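Local coordinates for protein chitinase (Paenibacillus sp. FPU-7, PDB 5GZT) that probably hydrolyses internal beta-1,4 linkages between N-acetylglucosamine units in chitin and chitodextrins, acting as an endochitinase, at residues T97-A100 with S101-D104; E321-K324 with W325-P329. All coordinates share one frame; numbering follows the deposited sequence.

Contact 1: residues T97-A100 with S101-D104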
ATOM      1  N   THR B  97      54.571  12.642  18.761  1.00 24.81           N
ATOM      2  CA  THR B  97      54.302  14.018  19.122  1.00 27.55           C
ATOM      3  C   THR B  97      55.586  14.758  19.187  1.00 26.71           C
ATOM      4  O   THR B  97      56.515  14.296  19.837  1.00 26.39           O
ATOM      5  CB  THR B  97      53.545  14.075  20.499  1.00 28.31           C
ATOM      6  OG1 THR B  97      52.242  13.465  20.364  1.00 28.43           O
ATOM      7  CG2 THR B  97      53.408  15.538  20.965  1.00 28.64           C
ATOM      8  N   VAL B  98      55.642  15.921  18.513  1.00 24.17           N
ATOM      9  CA  VAL B  98      56.811  16.725  18.523  1.00 22.51           C
ATOM     10  C   VAL B  98      56.428  17.980  19.337  1.00 26.53           C
ATOM     11  O   VAL B  98      55.569  18.766  18.944  1.00 23.12           O
ATOM     12  CB  VAL B  98      57.262  17.072  17.098  1.00 23.00           C
ATOM     13  CG1 VAL B  98      58.557  17.810  17.172  1.00 23.37           C
ATOM     14  CG2 VAL B  98      57.383  15.785  16.234  1.00 24.04           C
ATOM     15  N   ALA B  99      57.112  18.167  20.454  1.00 28.50           N
ATOM     16  CA  ALA B  99      56.768  19.213  21.423  1.00 26.94           C
ATOM     17  C   ALA B  99      57.265  20.550  20.997  1.00 26.73           C
ATOM     18  O   ALA B  99      58.237  20.660  20.230  1.00 27.15           O
ATOM     19  CB  ALA B  99      57.381  18.860  22.799  1.00 30.03           C
ATOM     20  N   ALA B 100      56.659  21.582  21.608  1.00 27.12           N
ATOM     21  CA  ALA B 100      56.939  22.980  21.341  1.00 23.48           C
ATOM     22  C   ALA B 100      58.365  23.324  21.662  1.00 24.58           C
ATOM     23  O   ALA B 100      58.929  24.316  21.104  1.00 28.32           O
ATOM     24  CB  ALA B 100      55.982  23.888  22.188  1.00 27.10           C
ATOM     25  N   SER B 101      58.938  22.594  22.598  1.00 24.97           N
ATOM     26  CA  SER B 101      60.355  22.794  22.893  1.00 31.12           C
ATOM     27  C   SER B 101      61.366  22.320  21.810  1.00 31.92           C
ATOM     28  O   SER B 101      62.550  22.704  21.878  1.00 29.80           O
ATOM     29  CB  SER B 101      60.697  22.111  24.198  1.00 35.10           C
ATOM     30  OG  SER B 101      60.280  22.932  25.277  1.00 43.78           O
ATOM     31  N   SER B 102      60.937  21.503  20.836  1.00 30.78           N
ATOM     32  CA  SER B 102      61.918  20.738  20.014  1.00 30.15           C
ATOM     33  C   SER B 102      62.293  21.496  18.783  1.00 30.01           C
ATOM     34  O   SER B 102      61.924  21.140  17.645  1.00 28.04           O
ATOM     35  CB  SER B 102      61.376  19.386  19.659  1.00 27.53           C
ATOM     36  OG  SER B 102      61.131  18.641  20.817  1.00 27.81           O
ATOM     37  N   LYS B 103      63.002  22.578  19.023  1.00 28.88           N
ATOM     38  CA  LYS B 103      63.324  23.546  17.992  1.00 35.22           C
ATOM     39  C   LYS B 103      64.067  22.861  16.821  1.00 34.54           C
ATOM     40  O   LYS B 103      64.977  22.078  17.058  1.00 33.04           O
ATOM     41  CB  LYS B 103      64.215  24.648  18.577  1.00 40.08           C
ATOM     42  CG  LYS B 103      64.568  25.756  17.595  1.00 50.80           C
ATOM     43  CD  LYS B 103      63.399  26.710  17.336  1.00 60.32           C
ATOM     44  CE  LYS B 103      63.705  27.676  16.182  1.00 65.51           C
ATOM     45  NZ  LYS B 103      64.830  28.623  16.448  1.00 66.87           N
ATOM     46  N   ASP B 104      63.645  23.155  15.588  1.00 33.71           N
ATOM     47  CA  ASP B 104      64.270  22.571  14.364  1.00 38.31           C
ATOM     48  C   ASP B 104      64.204  21.066  14.350  1.00 30.40           C
ATOM     49  O   ASP B 104      65.046  20.414  13.751  1.00 31.64           O
ATOM     50  CB  ASP B 104      65.747  22.972  14.262  1.00 41.21           C
ATOM     51  CG  ASP B 104      65.953  24.465  14.066  1.00 45.37           C
ATOM     52  OD1 ASP B 104      65.104  25.089  13.421  1.00 47.06           O
ATOM     53  OD2 ASP B 104      67.011  24.989  14.518  1.00 47.49           O
TER
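Ser-102 sets its CB methylene against the carbonyl oxygen of Ala-99, with CB 3.4 Å from Ala-99 O, and also touches the valine that ends the preceding strand. That second touch is light: Val-98 CG1 stands 4.1 Å from Ser-102 CB. The branch is brought there because CG1 lies opposite the backbone N about the first side-chain bond (chi1 -175°).

These local touches gather round a type I beta turn running from Ala-99 to Ser-102, with Ala-100 and Ser-101 at its two corners. The turn is closed by Ser-102 N, which donates to Ala-99 O over 2.9 Å and at a nearly straight 162°. The donor nevertheless sits well above the plane of the carbonyl, 48° out of it, as the tight reversal of the chain brings the N-H in from over that group. The corner residues are exposed, whereas Ser-102 is buried. The chain turns again at once, since Ser-102 is the centre of an inverse gamma turn, in which Lys-103 N makes a weak bond of 2.9 Å to Ser-101 O.

The hydroxyl of Ser-102 is set opposite the carbonyl carbon of its own residue, beside the backbone N. It passes 3.6 Å from Ala-99 O, but its bonding partners belong to the neighbouring coil: Ala-80 N, and more weakly Val-78 O. Ala-99 also pairs with Val-78 through the backbone, while Val-98 packs on Leu-120 and Ile-122 of the coil on the other side. In this parallel beta-helix, therefore, one buried serine closes the turn after strand 92-98 with its amide and ties that turn to the preceding coil with its hydroxyl, so that both polar groups are satisfied within the fold.

Contact 2: residues E321-K324 with W325-P329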
ATOM      1  N   GLU B 321       0.477 -19.211  18.684  1.00 40.94           N
ATOM      2  CA  GLU B 321       1.561 -19.770  19.488  1.00 38.38           C
ATOM      3  C   GLU B 321       2.196 -18.812  20.428  1.00 38.05           C
ATOM      4  O   GLU B 321       3.215 -19.138  21.016  1.00 37.67           O
ATOM      5  CB  GLU B 321       2.595 -20.336  18.543  1.00 36.52           C
ATOM      6  CG  GLU B 321       1.986 -21.434  17.659  1.00 44.96           C
ATOM      7  CD  GLU B 321       3.011 -22.220  16.854  1.00 57.75           C
ATOM      8  OE1 GLU B 321       4.146 -22.457  17.369  1.00 66.44           O
ATOM      9  OE2 GLU B 321       2.676 -22.596  15.703  1.00 66.69           O
ATOM     10  N   ASP B 322       1.625 -17.626  20.583  1.00 38.31           N
ATOM     11  CA  ASP B 322       2.215 -16.568  21.435  1.00 41.53           C
ATOM     12  C   ASP B 322       1.375 -16.457  22.674  1.00 45.81           C
ATOM     13  O   ASP B 322       0.273 -15.892  22.613  1.00 38.22           O
ATOM     14  CB  ASP B 322       2.244 -15.181  20.719  1.00 38.72           C
ATOM     15  CG  ASP B 322       2.854 -14.087  21.579  1.00 41.52           C
ATOM     16  OD1 ASP B 322       3.367 -14.404  22.672  1.00 43.70           O
ATOM     17  OD2 ASP B 322       2.865 -12.900  21.168  1.00 47.07           O
ATOM     18  N   ALA B 323       1.893 -16.948  23.803  1.00 44.64           N
ATOM     19  CA  ALA B 323       1.062 -17.110  25.016  1.00 43.76           C
ATOM     20  C   ALA B 323       0.722 -15.801  25.645  1.00 44.81           C
ATOM     21  O   ALA B 323      -0.262 -15.712  26.371  1.00 43.75           O
ATOM     22  CB  ALA B 323       1.738 -17.985  26.066  1.00 40.17           C
ATOM     23  N   LYS B 324       1.576 -14.804  25.428  1.00 42.54           N
ATOM     24  CA  LYS B 324       1.340 -13.462  25.917  1.00 40.92           C
ATOM     25  C   LYS B 324      -0.014 -12.979  25.397  1.00 36.55           C
ATOM     26  O   LYS B 324      -0.768 -12.395  26.135  1.00 38.05           O
ATOM     27  CB  LYS B 324       2.469 -12.557  25.424  1.00 48.01           C
ATOM     28  CG  LYS B 324       2.316 -11.068  25.712  1.00 50.39           C
ATOM     29  CD  LYS B 324       2.731 -10.698  27.108  1.00 53.08           C
ATOM     30  CE  LYS B 324       1.788  -9.678  27.694  1.00 57.88           C
ATOM     31  NZ  LYS B 324       2.222  -9.307  29.065  1.00 66.40           N
ATOM     32  N   TRP B 325      -0.295 -13.300  24.145  1.00 33.84           N
ATOM     33  CA  TRP B 325      -1.532 -13.009  23.490  1.00 37.35           C
ATOM     34  C   TRP B 325      -2.686 -13.986  23.917  1.00 39.13           C
ATOM     35  O   TRP B 325      -3.758 -13.541  24.382  1.00 38.29           O
ATOM     36  CB  TRP B 325      -1.334 -13.083  21.980  1.00 35.12           C
ATOM     37  CG  TRP B 325      -2.488 -12.569  21.274  1.00 37.38           C
ATOM     38  CD1 TRP B 325      -2.984 -11.286  21.366  1.00 37.39           C
ATOM     39  CD2 TRP B 325      -3.358 -13.276  20.386  1.00 33.60           C
ATOM     40  NE1 TRP B 325      -4.096 -11.169  20.578  1.00 41.24           N
ATOM     41  CE2 TRP B 325      -4.356 -12.362  19.969  1.00 35.78           C
ATOM     42  CE3 TRP B 325      -3.424 -14.580  19.929  1.00 32.12           C
ATOM     43  CZ2 TRP B 325      -5.365 -12.703  19.087  1.00 34.59           C
ATOM     44  CZ3 TRP B 325      -4.446 -14.912  19.018  1.00 28.89           C
ATOM     45  CH2 TRP B 325      -5.396 -13.985  18.625  1.00 32.14           C
ATOM     46  N   THR B 326      -2.474 -15.288  23.750  1.00 39.01           N
ATOM     47  CA  THR B 326      -3.575 -16.280  23.930  1.00 41.16           C
ATOM     48  C   THR B 326      -4.048 -16.395  25.345  1.00 38.59           C
ATOM     49  O   THR B 326      -5.198 -16.750  25.524  1.00 42.71           O
ATOM     50  CB  THR B 326      -3.231 -17.706  23.451  1.00 40.29           C
ATOM     51  OG1 THR B 326      -2.018 -18.165  24.080  1.00 38.93           O
ATOM     52  CG2 THR B 326      -3.068 -17.711  21.930  1.00 40.59           C
ATOM     53  N   GLU B 327      -3.186 -16.065  26.312  1.00 35.17           N
ATOM     54  CA  GLU B 327      -3.462 -16.189  27.742  1.00 36.73           C
ATOM     55  C   GLU B 327      -3.651 -14.840  28.428  1.00 36.86           C
ATOM     56  O   GLU B 327      -3.593 -14.746  29.652  1.00 40.42           O
ATOM     57  CB  GLU B 327      -2.332 -16.976  28.436  1.00 36.80           C
ATOM     58  CG  GLU B 327      -1.886 -18.284  27.736  1.00 38.82           C
ATOM     59  CD  GLU B 327      -3.048 -19.175  27.296  1.00 40.29           C
ATOM     60  OE1 GLU B 327      -4.037 -19.240  28.051  1.00 51.29           O
ATOM     61  OE2 GLU B 327      -3.002 -19.829  26.212  1.00 43.24           O
ATOM     62  N   ASP B 328      -3.902 -13.787  27.653  1.00 38.40           N
ATOM     63  CA  ASP B 328      -4.275 -12.461  28.213  1.00 42.08           C
ATOM     64  C   ASP B 328      -5.329 -12.700  29.292  1.00 47.45           C
ATOM     65  O   ASP B 328      -6.403 -13.223  28.967  1.00 41.68           O
ATOM     66  CB  ASP B 328      -4.812 -11.534  27.091  1.00 45.97           C
ATOM     67  CG  ASP B 328      -5.065 -10.106  27.546  1.00 47.54           C
ATOM     68  OD1 ASP B 328      -5.137  -9.892  28.757  1.00 49.81           O
ATOM     69  OD2 ASP B 328      -5.210  -9.194  26.681  1.00 54.52           O
ATOM     70  N   PRO B 329      -5.029 -12.337  30.565  1.00 50.95           N
ATOM     71  CA  PRO B 329      -5.970 -12.606  31.678  1.00 53.03           C
ATOM     72  C   PRO B 329      -7.128 -11.591  31.763  1.00 48.80           C
ATOM     73  O   PRO B 329      -8.021 -11.734  32.563  1.00 47.50           O
ATOM     74  CB  PRO B 329      -5.075 -12.466  32.911  1.00 53.23           C
ATOM     75  CG  PRO B 329      -4.140 -11.344  32.520  1.00 53.84           C
ATOM     76  CD  PRO B 329      -3.849 -11.578  31.043  1.00 54.00           C
TER
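Thr-326 and Asp-322 meet through the first full turn of a very short helix, 323-326. Thr-326 N donates to Asp-322 O over 3.0 Å, an almost straight bond (165°) lying in the carbonyl plane. The same oxygen receives a weak second bond from Trp-325 N at 3.1 Å, so two amides share one acceptor, and Trp-325 CB rests against it as well. One residue on, Glu-327 N reaches Ala-323 O at 2.9 Å, with the donor tilted 33° from the carbonyl plane. Beside that bond the glutamate packs its aliphatic part on the helix start: CG lies 3.3 Å from Ala-323 O and 4.0 Å from Ala-323 CB.

The next layer holds these groups in place. Asp-322 occupies the N-cap, and its side chain, with CG opposite the backbone N, brings OD1 within 3.3 Å of Lys-324 N for a weak capping bond, while OD2 forms a salt bridge with Arg-310. Thr-326 takes a chi1 of 54°, which sets OG1 between its own N and carbonyl carbon, 3.4 Å from Ala-323 CA. From there OG1 donates to Glu-327 OE2 over 2.9 Å, arriving from above the carboxylate plane. Glu-327 OE1 is claimed by Arg-340 in a salt bridge, so the bent glutamate is held by two partners, one on each oxygen.

Further out, the turn lies within a glycoside hydrolase family 18 domain, whose fold is a TIM barrel. Trp-325 directs its indole away from the preceding residues, packing on Trp-286 and Ile-319 and forming a cation-pi contact with Arg-339, which also binds Trp-325 O. Helix 323-326 is thus joined to helix 333-340 by Arg-339 and Arg-340, and through Arg-310 to strand 303-312 of the barrel.

Contact 1 and contact 2 are a beta turn and a single helical turn, each closed by local backbone bonds, in separate modules of one long enzyme. Their centres are 71 Å apart and their nearest atoms about 56 Å, so they do not touch; along the chain they follow in series. Residues 97-104 belong to the N-terminal beta-helix, which also carries a sodium ion bound at Glu-44, Thr-50, Phe-52 and Ser-72, none of which belongs to either contact. Residues 321-329 belong to the first of two family 18 domains. In both, side chains reach outward from the turn, to the neighbouring coil in contact 1 and to arginines of the barrel domain in contact 2.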